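Local coordinates for hdh assembly factor Kustc1130 (Kuenenia stuttgartiensis, PDB 6HIF), which probably acts as an assembly factor of the multiheme hydrazine dehydrogenase complex of an anammox bacterium, packing against a chain of the enzyme, at residues Glu79-Ala85 / Leu103-His109; Pro30-Thr36 / Gly62-Leu68. One frame throughout, in Å; residues are numbered along the deposited sequence.

Interaction 1: Glu79-Ala85 / Leu103-His109; sequences EHGGQSA and LGAKARH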
ATOM      1  N   GLU Y  79     -36.865 -80.629  12.286  1.00 71.97           N
ATOM      2  CA  GLU Y  79     -38.036 -79.950  12.826  1.00 73.28           C
ATOM      3  C   GLU Y  79     -38.872 -80.941  13.636  1.00 75.00           C
ATOM      4  O   GLU Y  79     -38.913 -82.128  13.313  1.00 74.23           O
ATOM      5  CB  GLU Y  79     -38.773 -79.190  11.717  1.00 73.31           C
ATOM      6  CG  GLU Y  79     -40.287 -79.279  11.771  1.00 72.71           C
ATOM      7  CD  GLU Y  79     -40.857 -80.449  10.992  1.00 78.06           C
ATOM      8  OE1 GLU Y  79     -40.167 -80.945  10.084  1.00 85.07           O
ATOM      9  OE2 GLU Y  79     -41.987 -80.865  11.295  1.00 79.74           O
ATOM     10  N   HIS Y  80     -39.548 -80.420  14.672  1.00 77.65           N
ATOM     11  CA  HIS Y  80     -40.134 -81.189  15.763  1.00 79.16           C
ATOM     12  C   HIS Y  80     -41.186 -82.192  15.286  1.00 77.79           C
ATOM     13  O   HIS Y  80     -41.619 -83.044  16.062  1.00 78.98           O
ATOM     14  CB  HIS Y  80     -40.662 -80.254  16.865  1.00 86.23           C
ATOM     15  CG  HIS Y  80     -39.684 -80.012  17.970  1.00 94.62           C
ATOM     16  ND1 HIS Y  80     -39.528 -80.889  19.034  1.00 94.09           N
ATOM     17  CD2 HIS Y  80     -38.810 -79.002  18.185  1.00 94.66           C
ATOM     18  CE1 HIS Y  80     -38.601 -80.430  19.852  1.00 90.89           C
ATOM     19  NE2 HIS Y  80     -38.146 -79.272  19.354  1.00 92.25           N
ATOM     20  N   GLY Y  81     -41.587 -82.096  14.014  1.00 76.29           N
ATOM     21  CA  GLY Y  81     -42.537 -83.032  13.432  1.00 74.11           C
ATOM     22  C   GLY Y  81     -41.912 -84.401  13.172  1.00 72.60           C
ATOM     23  O   GLY Y  81     -42.603 -85.417  13.200  1.00 72.41           O
ATOM     24  N   GLY Y  82     -40.600 -84.410  12.912  1.00 72.26           N
ATOM     25  CA  GLY Y  82     -39.859 -85.635  12.671  1.00 72.24           C
ATOM     26  C   GLY Y  82     -39.323 -85.715  11.243  1.00 74.00           C
ATOM     27  O   GLY Y  82     -38.914 -86.783  10.791  1.00 72.79           O
ATOM     28  N   GLN Y  83     -39.327 -84.571  10.547  1.00 75.98           N
ATOM     29  CA  GLN Y  83     -38.879 -84.489   9.165  1.00 70.40           C
ATOM     30  C   GLN Y  83     -37.475 -83.893   9.126  1.00 66.47           C
ATOM     31  O   GLN Y  83     -37.147 -83.015   9.923  1.00 64.16           O
ATOM     32  CB  GLN Y  83     -39.861 -83.659   8.337  1.00 69.79           C
ATOM     33  CG  GLN Y  83     -41.201 -84.344   8.109  1.00 69.23           C
ATOM     34  CD  GLN Y  83     -41.101 -85.497   7.137  1.00 69.93           C
ATOM     35  OE1 GLN Y  83     -40.266 -85.510   6.236  1.00 75.23           O
ATOM     36  NE2 GLN Y  83     -41.964 -86.482   7.312  1.00 65.66           N
ATOM     37  N   SER Y  84     -36.659 -84.386   8.188  1.00 65.41           N
ATOM     38  CA  SER Y  84     -35.271 -83.968   8.077  1.00 65.56           C
ATOM     39  C   SER Y  84     -34.874 -83.799   6.613  1.00 64.77           C
ATOM     40  O   SER Y  84     -35.395 -84.488   5.737  1.00 66.63           O
ATOM     41  CB  SER Y  84     -34.348 -84.920   8.802  1.00 65.11           C
ATOM     42  OG  SER Y  84     -34.418 -86.228   8.254  1.00 66.75           O
ATOM     43  N   ALA Y  85     -33.951 -82.863   6.372  1.00 63.47           N
ATOM     44  CA  ALA Y  85     -33.354 -82.662   5.062  1.00 65.04           C
ATOM     45  C   ALA Y  85     -31.843 -82.516   5.221  1.00 64.79           C
ATOM     46  O   ALA Y  85     -31.379 -81.879   6.166  1.00 61.99           O
ATOM     47  CB  ALA Y  85     -33.964 -81.453   4.395  1.00 67.13           C
ATOM     48  N   LEU Y 103     -38.875 -79.674   3.120  1.00 49.30           N
ATOM     49  CA  LEU Y 103     -39.014 -80.833   3.988  1.00 48.98           C
ATOM     50  C   LEU Y 103     -40.364 -81.505   3.758  1.00 49.49           C
ATOM     51  O   LEU Y 103     -40.732 -82.421   4.488  1.00 49.93           O
ATOM     52  CB  LEU Y 103     -38.855 -80.395   5.448  1.00 47.84           C
ATOM     53  CG  LEU Y 103     -37.419 -80.322   5.964  1.00 48.36           C
ATOM     54  CD1 LEU Y 103     -36.719 -79.063   5.467  1.00 47.43           C
ATOM     55  CD2 LEU Y 103     -37.393 -80.376   7.485  1.00 48.47           C
ATOM     56  N   GLY Y 104     -41.091 -81.041   2.736  1.00 49.74           N
ATOM     57  CA  GLY Y 104     -42.350 -81.654   2.344  1.00 49.46           C
ATOM     58  C   GLY Y 104     -43.531 -81.116   3.147  1.00 49.94           C
ATOM     59  O   GLY Y 104     -43.361 -80.261   4.017  1.00 49.98           O
ATOM     60  N   ALA Y 105     -44.721 -81.652   2.844  1.00 49.45           N
ATOM     61  CA  ALA Y 105     -45.981 -81.166   3.386  1.00 49.23           C
ATOM     62  C   ALA Y 105     -46.159 -81.595   4.840  1.00 49.41           C
ATOM     63  O   ALA Y 105     -46.926 -80.977   5.577  1.00 48.61           O
ATOM     64  CB  ALA Y 105     -47.123 -81.644   2.525  1.00 49.18           C
ATOM     65  N   LYS Y 106     -45.433 -82.645   5.244  1.00 51.69           N
ATOM     66  CA  LYS Y 106     -45.529 -83.190   6.591  1.00 51.99           C
ATOM     67  C   LYS Y 106     -44.859 -82.247   7.588  1.00 50.78           C
ATOM     68  O   LYS Y 106     -45.057 -82.384   8.792  1.00 52.37           O
ATOM     69  CB  LYS Y 106     -44.911 -84.591   6.658  1.00 54.33           C
ATOM     70  CG  LYS Y 106     -45.685 -85.698   5.948  1.00 57.64           C
ATOM     71  CD  LYS Y 106     -44.857 -86.955   5.745  1.00 60.70           C
ATOM     72  CE  LYS Y 106     -45.540 -88.021   4.914  1.00 63.08           C
ATOM     73  NZ  LYS Y 106     -46.600 -88.716   5.680  1.00 68.44           N
ATOM     74  N   ALA Y 107     -44.080 -81.286   7.075  1.00 49.98           N
ATOM     75  CA  ALA Y 107     -43.328 -80.358   7.905  1.00 49.57           C
ATOM     76  C   ALA Y 107     -44.145 -79.099   8.191  1.00 51.06           C
ATOM     77  O   ALA Y 107     -43.647 -78.170   8.822  1.00 49.78           O
ATOM     78  CB  ALA Y 107     -42.021 -80.022   7.233  1.00 48.97           C
ATOM     79  N   ARG Y 108     -45.401 -79.081   7.725  1.00 54.77           N
ATOM     80  CA  ARG Y 108     -46.286 -77.937   7.874  1.00 56.25           C
ATOM     81  C   ARG Y 108     -47.218 -78.177   9.056  1.00 59.82           C
ATOM     82  O   ARG Y 108     -48.007 -79.122   9.039  1.00 68.49           O
ATOM     83  CB  ARG Y 108     -47.081 -77.743   6.580  1.00 56.60           C
ATOM     84  CG  ARG Y 108     -47.519 -76.310   6.320  1.00 56.56           C
ATOM     85  CD  ARG Y 108     -48.221 -76.212   4.983  1.00 56.52           C
ATOM     86  NE  ARG Y 108     -48.638 -74.855   4.658  1.00 56.37           N
ATOM     87  CZ  ARG Y 108     -49.260 -74.510   3.536  1.00 56.65           C
ATOM     88  NH1 ARG Y 108     -49.582 -75.433   2.642  1.00 56.23           N
ATOM     89  NH2 ARG Y 108     -49.555 -73.242   3.309  1.00 55.78           N
ATOM     90  N   HIS Y 109     -47.122 -77.312  10.073  1.00 61.51           N
ATOM     91  CA  HIS Y 109     -47.812 -77.531  11.335  1.00 70.34           C
ATOM     92  C   HIS Y 109     -48.742 -76.362  11.657  1.00 74.38           C
ATOM     93  O   HIS Y 109     -48.370 -75.207  11.464  1.00 65.52           O
ATOM     94  CB  HIS Y 109     -46.806 -77.810  12.460  1.00 67.32           C
ATOM     95  CG  HIS Y 109     -46.063 -79.091  12.287  1.00 67.09           C
ATOM     96  ND1 HIS Y 109     -46.691 -80.324  12.335  1.00 71.91           N
ATOM     97  CD2 HIS Y 109     -44.755 -79.339  12.071  1.00 65.63           C
ATOM     98  CE1 HIS Y 109     -45.797 -81.277  12.159  1.00 74.25           C
ATOM     99  NE2 HIS Y 109     -44.603 -80.695  11.991  1.00 71.00           N
TER

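Interaction 2: Pro30-Thr36 / Gly62-Leu68; sequences PAKLWVT and GTCVFEL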
ATOM      1  N   PRO Y  30     -14.137 -65.502   4.951  1.00 47.00           N
ATOM      2  CA  PRO Y  30     -15.001 -66.647   5.235  1.00 45.94           C
ATOM      3  C   PRO Y  30     -16.154 -66.718   4.240  1.00 45.23           C
ATOM      4  O   PRO Y  30     -16.551 -65.700   3.679  1.00 45.38           O
ATOM      5  CB  PRO Y  30     -15.519 -66.380   6.658  1.00 44.51           C
ATOM      6  CG  PRO Y  30     -15.422 -64.877   6.818  1.00 45.28           C
ATOM      7  CD  PRO Y  30     -14.240 -64.447   5.973  1.00 46.29           C
ATOM      8  N   ALA Y  31     -16.658 -67.938   4.020  1.00 44.89           N
ATOM      9  CA  ALA Y  31     -17.810 -68.166   3.162  1.00 45.44           C
ATOM     10  C   ALA Y  31     -19.085 -67.833   3.934  1.00 47.21           C
ATOM     11  O   ALA Y  31     -19.130 -67.997   5.152  1.00 49.02           O
ATOM     12  CB  ALA Y  31     -17.813 -69.593   2.671  1.00 43.47           C
ATOM     13  N   LYS Y  32     -20.105 -67.348   3.213  1.00 47.48           N
ATOM     14  CA  LYS Y  32     -21.402 -67.057   3.803  1.00 47.83           C
ATOM     15  C   LYS Y  32     -22.430 -68.018   3.217  1.00 47.76           C
ATOM     16  O   LYS Y  32     -22.602 -68.080   2.002  1.00 49.36           O
ATOM     17  CB  LYS Y  32     -21.789 -65.590   3.584  1.00 49.56           C
ATOM     18  CG  LYS Y  32     -22.389 -64.888   4.797  1.00 52.42           C
ATOM     19  CD  LYS Y  32     -22.749 -63.430   4.552  1.00 56.31           C
ATOM     20  CE  LYS Y  32     -23.385 -62.749   5.750  1.00 56.21           C
ATOM     21  NZ  LYS Y  32     -24.285 -61.637   5.353  1.00 54.66           N
ATOM     22  N   LEU Y  33     -23.088 -68.781   4.098  1.00 47.26           N
ATOM     23  CA  LEU Y  33     -24.067 -69.776   3.690  1.00 45.44           C
ATOM     24  C   LEU Y  33     -25.428 -69.426   4.284  1.00 45.95           C
ATOM     25  O   LEU Y  33     -25.576 -69.332   5.500  1.00 46.58           O
ATOM     26  CB  LEU Y  33     -23.606 -71.160   4.158  1.00 44.38           C
ATOM     27  CG  LEU Y  33     -24.563 -72.315   3.863  1.00 43.20           C
ATOM     28  CD1 LEU Y  33     -24.525 -72.697   2.392  1.00 43.49           C
ATOM     29  CD2 LEU Y  33     -24.225 -73.521   4.723  1.00 43.25           C
ATOM     30  N   TRP Y  34     -26.407 -69.231   3.395  1.00 46.13           N
ATOM     31  CA  TRP Y  34     -27.800 -69.052   3.771  1.00 44.79           C
ATOM     32  C   TRP Y  34     -28.510 -70.393   3.626  1.00 44.48           C
ATOM     33  O   TRP Y  34     -28.389 -71.042   2.586  1.00 45.46           O
ATOM     34  CB  TRP Y  34     -28.461 -68.011   2.862  1.00 45.88           C
ATOM     35  CG  TRP Y  34     -27.820 -66.657   2.839  1.00 45.71           C
ATOM     36  CD1 TRP Y  34     -26.555 -66.342   2.427  1.00 45.50           C
ATOM     37  CD2 TRP Y  34     -28.446 -65.412   3.198  1.00 44.67           C
ATOM     38  NE1 TRP Y  34     -26.344 -64.993   2.527  1.00 46.41           N
ATOM     39  CE2 TRP Y  34     -27.487 -64.396   2.993  1.00 46.04           C
ATOM     40  CE3 TRP Y  34     -29.716 -65.059   3.672  1.00 43.15           C
ATOM     41  CZ2 TRP Y  34     -27.764 -63.053   3.255  1.00 46.55           C
ATOM     42  CZ3 TRP Y  34     -29.989 -63.734   3.929  1.00 43.70           C
ATOM     43  CH2 TRP Y  34     -29.024 -62.746   3.721  1.00 44.35           C
ATOM     44  N   VAL Y  35     -29.244 -70.802   4.668  1.00 43.22           N
ATOM     45  CA  VAL Y  35     -30.037 -72.022   4.596  1.00 43.07           C
ATOM     46  C   VAL Y  35     -31.495 -71.692   4.916  1.00 43.22           C
ATOM     47  O   VAL Y  35     -31.803 -71.202   6.001  1.00 44.73           O
ATOM     48  CB  VAL Y  35     -29.489 -73.149   5.495  1.00 41.95           C
ATOM     49  CG1 VAL Y  35     -30.301 -74.428   5.354  1.00 41.52           C
ATOM     50  CG2 VAL Y  35     -28.021 -73.433   5.223  1.00 41.92           C
ATOM     51  N   THR Y  36     -32.379 -71.966   3.949  1.00 42.65           N
ATOM     52  CA  THR Y  36     -33.800 -71.699   4.094  1.00 41.56           C
ATOM     53  C   THR Y  36     -34.550 -73.024   4.208  1.00 41.73           C
ATOM     54  O   THR Y  36     -34.384 -73.918   3.376  1.00 41.08           O
ATOM     55  CB  THR Y  36     -34.327 -70.837   2.940  1.00 41.19           C
ATOM     56  OG1 THR Y  36     -33.537 -69.650   2.856  1.00 40.89           O
ATOM     57  CG2 THR Y  36     -35.785 -70.464   3.096  1.00 39.76           C
ATOM     58  N   GLY Y  62     -37.464 -68.637   8.435  1.00 48.95           N
ATOM     59  CA  GLY Y  62     -37.080 -70.007   8.146  1.00 47.01           C
ATOM     60  C   GLY Y  62     -35.671 -70.070   7.562  1.00 47.80           C
ATOM     61  O   GLY Y  62     -35.287 -71.076   6.970  1.00 47.21           O
ATOM     62  N   THR Y  63     -34.913 -68.981   7.744  1.00 48.70           N
ATOM     63  CA  THR Y  63     -33.598 -68.839   7.141  1.00 48.26           C
ATOM     64  C   THR Y  63     -32.557 -68.562   8.221  1.00 47.10           C
ATOM     65  O   THR Y  63     -32.757 -67.706   9.080  1.00 50.54           O
ATOM     66  CB  THR Y  63     -33.607 -67.761   6.050  1.00 48.75           C
ATOM     67  OG1 THR Y  63     -34.658 -68.080   5.137  1.00 48.23           O
ATOM     68  CG2 THR Y  63     -32.295 -67.659   5.304  1.00 49.07           C
ATOM     69  N   CYS Y  64     -31.451 -69.309   8.152  1.00 45.21           N
ATOM     70  CA  CYS Y  64     -30.287 -69.098   8.996  1.00 46.75           C
ATOM     71  C   CYS Y  64     -29.089 -68.731   8.120  1.00 45.30           C
ATOM     72  O   CYS Y  64     -28.884 -69.313   7.055  1.00 44.36           O
ATOM     73  CB  CYS Y  64     -29.960 -70.363   9.780  1.00 51.09           C
ATOM     74  SG  CYS Y  64     -31.138 -70.760  11.097  1.00 50.73           S
ATOM     75  N   VAL Y  65     -28.302 -67.754   8.581  1.00 44.40           N
ATOM     76  CA  VAL Y  65     -27.103 -67.331   7.874  1.00 45.29           C
ATOM     77  C   VAL Y  65     -25.886 -67.771   8.688  1.00 45.37           C
ATOM     78  O   VAL Y  65     -25.786 -67.467   9.874  1.00 43.95           O
ATOM     79  CB  VAL Y  65     -27.099 -65.810   7.605  1.00 43.80           C
ATOM     80  CG1 VAL Y  65     -25.965 -65.393   6.679  1.00 41.64           C
ATOM     81  CG2 VAL Y  65     -28.433 -65.315   7.069  1.00 42.79           C
ATOM     82  N   PHE Y  66     -24.969 -68.490   8.034  1.00 47.02           N
ATOM     83  CA  PHE Y  66     -23.768 -68.992   8.679  1.00 49.55           C
ATOM     84  C   PHE Y  66     -22.533 -68.389   8.019  1.00 52.30           C
ATOM     85  O   PHE Y  66     -22.446 -68.336   6.792  1.00 53.18           O
ATOM     86  CB  PHE Y  66     -23.713 -70.517   8.580  1.00 50.67           C
ATOM     87  CG  PHE Y  66     -24.889 -71.224   9.197  1.00 53.89           C
ATOM     88  CD1 PHE Y  66     -24.906 -71.525  10.552  1.00 55.89           C
ATOM     89  CD2 PHE Y  66     -25.983 -71.587   8.427  1.00 54.95           C
ATOM     90  CE1 PHE Y  66     -25.992 -72.171  11.121  1.00 57.72           C
ATOM     91  CE2 PHE Y  66     -27.069 -72.233   8.996  1.00 56.46           C
ATOM     92  CZ  PHE Y  66     -27.071 -72.525  10.342  1.00 57.90           C
ATOM     93  N   GLU Y  67     -21.590 -67.940   8.856  1.00 54.59           N
ATOM     94  CA  GLU Y  67     -20.280 -67.500   8.399  1.00 57.38           C
ATOM     95  C   GLU Y  67     -19.265 -68.592   8.733  1.00 55.41           C
ATOM     96  O   GLU Y  67     -19.017 -68.865   9.904  1.00 55.83           O
ATOM     97  CB  GLU Y  67     -19.925 -66.161   9.046  1.00 59.78           C
ATOM     98  CG  GLU Y  67     -18.880 -65.375   8.276  1.00 67.33           C
ATOM     99  CD  GLU Y  67     -18.258 -64.222   9.050  1.00 74.01           C
ATOM    100  OE1 GLU Y  67     -17.692 -64.468  10.139  1.00 75.73           O
ATOM    101  OE2 GLU Y  67     -18.338 -63.078   8.562  1.00 79.38           O
ATOM    102  N   LEU Y  68     -18.704 -69.222   7.692  1.00 53.95           N
ATOM    103  CA  LEU Y  68     -17.905 -70.427   7.856  1.00 55.18           C
ATOM    104  C   LEU Y  68     -16.547 -70.264   7.178  1.00 57.61           C
ATOM    105  O   LEU Y  68     -16.438 -69.594   6.154  1.00 58.94           O
ATOM    106  CB  LEU Y  68     -18.656 -71.603   7.228  1.00 54.07           C
ATOM    107  CG  LEU Y  68     -20.061 -71.871   7.760  1.00 55.11           C
ATOM    108  CD1 LEU Y  68     -20.849 -72.708   6.764  1.00 55.04           C
ATOM    109  CD2 LEU Y  68     -20.018 -72.553   9.121  1.00 54.67           C
TER

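Interaction 1: Glu79-Ala85 / Leu103-His109
The hairpin turn between antiparallel strands 71-79 and 83-91 and a single turn of 3-10 helix face each other here without any backbone hydrogen bond between them. In Glu79-Ala85 the chain reverses direction, with Gly82 N hydrogen-bonded to Glu79 O at 2.9 Å, and then enters strand 83-91; Leu103-His109 follows strand 96-102 and coils through Ala105-Ala107. The CA atoms of Ala85 and Leu103 lie 6.0 Å apart and those of Gly81 and Ala107 6.2 Å. Side chains make most of the contact, which buries 383 Å². At the strand end, Leu103 is the residue most covered by the other segment: its CD1 lies 3.8 Å from Ala85 CB and its CD2 4.2 Å from Gln83 CB. Gln83 also lies along the 3-10 turn, its NE2 3.3 Å from Lys106 CD. Beyond it, the Glu79 carboxylate reaches Ala107 CB with OE1 at 3.5 Å and accepts a hydrogen bond from His109 NE2 with OE2, at 2.7 Å and 141°. Glu79 OE2 also accepts a weak hydrogen bond from Gly81 N at 3.0 Å. Gly81 CA is only 3.4 Å from His109 NE2, and a CB built there would clash with that nitrogen and with Glu79 OE2, so the close approach depends on glycine. On its other side, the 3-10 turn packs through Ala105 on Asp532 of a hydrazine dehydrogenase chain. Chemically, the contact runs from an apolar patch around Leu103 to one directional His-carboxylate bond, which ties the C-terminal tail to the turn.

Interaction 2: Pro30-Thr36 / Gly62-Leu68
Trp34 lays the face of its six-membered ring against Val65, whose CG2 sits 3.8 Å from the ring centroid and 18° off the normal, a CH-pi contact; Thr63 CG2 meets the ring edge, 4.0 Å from Trp34 CE3. Val65 is the cross-strand partner of Trp34 in a non-hydrogen-bonded pair (CA atoms 4.5 Å apart), and Thr63, partner of Thr36, lies diagonally on the same face. The strand axes approach to 4.6 Å at 164°. Three hydrogen-bonded pairs, Ala31-Leu68, Leu33-Phe66 and Val35-Cys64, supply six backbone bonds of 2.7 to 2.9 Å between their N and O atoms; only Ala31 N to Leu68 O is clearly bent, at 134°. Thr36 OG1 and Thr63 OG1 share a further hydrogen bond of 3.0 Å. The ladder divides the side chains. Leu33, Val35, Phe66 and Leu68 are apolar on one face, with Leu33 CD2 4.0 Å from Leu68 CD1 and Val35 CG2 4.1 Å from Phe66 CE2. Lys32, Trp34, Thr36, Thr63 and Val65 occupy the other, which meets hydrazine dehydrogenase: Lys32 forms a salt bridge with Glu174 of that chain, Trp34 and Val65 pack on its Thr172, and the Trp34 side chain comes within about 4 Å of a bound heme c. Within the fold, strand 31-39 also pairs in parallel with strand 96-102, where Phe98 stacks on Trp34, while the apolar face rests on strands 48-51, 54-57 and 71-79, and the Cys64-Cys56 disulfide joins strand 63-68 to strand 54-57.

In the fold
Interaction 2 comes first along the chain and closes before interaction 1 opens; their centres are about 20 Å apart, on opposite sides of the chain's centre, and their nearest atoms about 6 Å apart. Interaction 2 lies in the mixed sheet containing strands 31-39, 63-68 and 96-102, whereas residues 79-85 lead into strand 83-91, an outermost strand of the antiparallel sheet. Residues 103-109 continue from strand 96-102, parallel partner of strand 31-39, so interaction 1 links the end of the first sheet to a turn of the second. Both contacts adjoin hydrazine dehydrogenase, consistent with a small two-sheet beta domain that docks on the enzyme.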